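Local coordinates for protein anastral spindle 2, SAS 4 (Drosophila melanogaster, PDB 4BY2) that probably acts as a tubulin-binding molecular adaptor in centriole assembly, here as its TCP domain fused to a proline-rich motif of Ana2, at residues D77-Y80 and N84-K87. Numbering follows the deposited sequence.
Sequences DIWY and NLKK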
loop_
_atom_site.group_PDB
_atom_site.type_symbol
_atom_site.label_atom_id
_atom_site.label_comp_id
_atom_site.label_asym_id
_atom_site.label_seq_id
_atom_site.Cartn_x
_atom_site.Cartn_y
_atom_site.Cartn_z
ATOM N N ASP A 77 10.786 -25.722 -5.422
ATOM C CA ASP A 77 11.233 -25.086 -4.185
ATOM C C ASP A 77 12.737 -24.847 -4.334
ATOM O O ASP A 77 13.489 -25.797 -4.552
ATOM C CB ASP A 77 10.928 -25.961 -2.950
ATOM C CG ASP A 77 9.478 -26.383 -2.769
ATOM O OD1 ASP A 77 8.576 -25.607 -3.155
ATOM O OD2 ASP A 77 9.245 -27.480 -2.215
ATOM N N ILE A 78 13.164 -23.576 -4.300
ATOM C CA ILE A 78 14.572 -23.212 -4.461
ATOM C C ILE A 78 15.150 -22.691 -3.152
ATOM O O ILE A 78 14.671 -21.690 -2.616
ATOM C CB ILE A 78 14.844 -22.242 -5.654
ATOM C CG1 ILE A 78 14.016 -22.614 -6.910
ATOM C CG2 ILE A 78 16.349 -22.180 -5.971
ATOM C CD1 ILE A 78 13.831 -21.484 -7.927
ATOM N N TRP A 79 16.182 -23.380 -2.642
ATOM C CA TRP A 79 16.885 -22.998 -1.422
ATOM C C TRP A 79 18.141 -22.234 -1.816
ATOM O O TRP A 79 18.986 -22.761 -2.545
ATOM C CB TRP A 79 17.231 -24.227 -0.576
ATOM C CG TRP A 79 16.034 -24.967 -0.065
ATOM C CD1 TRP A 79 15.354 -25.964 -0.701
ATOM C CD2 TRP A 79 15.405 -24.801 1.212
ATOM N NE1 TRP A 79 14.333 -26.425 0.099
ATOM C CE2 TRP A 79 14.349 -25.737 1.284
ATOM C CE3 TRP A 79 15.634 -23.952 2.309
ATOM C CZ2 TRP A 79 13.510 -25.836 2.400
ATOM C CZ3 TRP A 79 14.805 -24.053 3.417
ATOM C CH2 TRP A 79 13.759 -24.986 3.457
ATOM N N TYR A 80 18.227 -20.970 -1.381
ATOM C CA TYR A 80 19.350 -20.085 -1.683
ATOM C C TYR A 80 20.394 -20.085 -0.544
ATOM O O TYR A 80 20.026 -20.383 0.599
ATOM C CB TYR A 80 18.839 -18.672 -2.025
ATOM C CG TYR A 80 18.123 -18.610 -3.358
ATOM C CD1 TYR A 80 18.824 -18.380 -4.539
ATOM C CD2 TYR A 80 16.744 -18.786 -3.442
ATOM C CE1 TYR A 80 18.172 -18.335 -5.773
ATOM C CE2 TYR A 80 16.081 -18.738 -4.668
ATOM C CZ TYR A 80 16.800 -18.517 -5.832
ATOM O OH TYR A 80 16.153 -18.476 -7.044
ATOM N N ASN A 84 17.162 -17.704 1.817
ATOM C CA ASN A 84 15.897 -17.535 1.097
ATOM C C ASN A 84 15.350 -18.844 0.542
ATOM O O ASN A 84 16.118 -19.721 0.135
ATOM C CB ASN A 84 16.037 -16.512 -0.042
ATOM C CG ASN A 84 16.361 -15.099 0.383
ATOM O OD1 ASN A 84 16.421 -14.763 1.571
ATOM N ND2 ASN A 84 16.591 -14.235 -0.594
ATOM N N LEU A 85 14.010 -18.953 0.509
ATOM C CA LEU A 85 13.283 -20.097 -0.025
ATOM C C LEU A 85 12.235 -19.604 -1.033
ATOM O O LEU A 85 11.228 -19.013 -0.643
ATOM C CB LEU A 85 12.660 -20.944 1.110
ATOM C CG LEU A 85 11.728 -22.114 0.718
ATOM C CD1 LEU A 85 12.431 -23.143 -0.172
ATOM C CD2 LEU A 85 11.149 -22.784 1.949
ATOM N N LYS A 86 12.502 -19.814 -2.332
ATOM C CA LYS A 86 11.602 -19.411 -3.409
ATOM C C LYS A 86 10.722 -20.601 -3.801
ATOM O O LYS A 86 11.235 -21.619 -4.266
ATOM C CB LYS A 86 12.400 -18.888 -4.618
ATOM C CG LYS A 86 11.563 -18.120 -5.635
ATOM C CD LYS A 86 12.299 -17.993 -6.960
ATOM C CE LYS A 86 11.729 -16.911 -7.844
ATOM N NZ LYS A 86 12.228 -15.562 -7.461
ATOM N N LYS A 87 9.403 -20.480 -3.591
ATOM C CA LYS A 87 8.444 -21.529 -3.937
ATOM C C LYS A 87 7.665 -21.122 -5.186
ATOM O O LYS A 87 7.067 -20.048 -5.211
ATOM C CB LYS A 87 7.496 -21.829 -2.763
ATOM C CG LYS A 87 8.158 -22.568 -1.607
ATOM C CD LYS A 87 7.162 -22.932 -0.509
ATOM C CE LYS A 87 6.580 -24.318 -0.675
ATOM N NZ LYS A 87 5.676 -24.678 0.449
#
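Leu85 sets its methyl CD1 over the face of the Trp79 indole: CD1 sits 3.6 Å from the centroid of the five-membered ring, only 15° off the ring normal, a CH-pi contact. With CG of Leu85 anti to the backbone N (chi1 174°), the branch swings under the ring, and its other methyl, CD2, reaches the six-membered part at CH2, 3.7 Å away. Arg67, on the preceding strand, adds a cation-pi contact to the same indole. Asp77 and Lys87 share this side of the strands, and their side chains run alongside each other in the same direction. The carboxylate oxygen OD1 of Asp77 lies against the aliphatic part of Lys87, 3.4 Å from CE, while NZ of Lys87 stays 4.7 Å from OD1, too long for a salt bridge. The two strands form an antiparallel hairpin near the N-terminal end of the Sas-4 TCP domain, one hairpin in a row of antiparallel strands, each beside the next in chain order. Ile78 and Lys86 make the hydrogen-bonded pair, with a nearly straight bond from Ile78 N to Lys86 O at 2.7 Å and a more bent one returned from Lys86 N to Ile78 O. Two pairs further, Tyr80 N donates to Asn84 O at an almost linear 173°. On the Ile78 face the Tyr80 ring turns its edge to the second strand, CE2 meeting CB of Lys86 at 3.7 Å and Asn84 O also lying near the ring plane. A glycine in place of Tyr80 would probably remove the ring edge at CB of Lys86 and leave that chain less confined on this side. Asn84 directs its amide elsewhere, ND2 to Met12 O of the fused Ana2 segment and OD1 to Phe100 N.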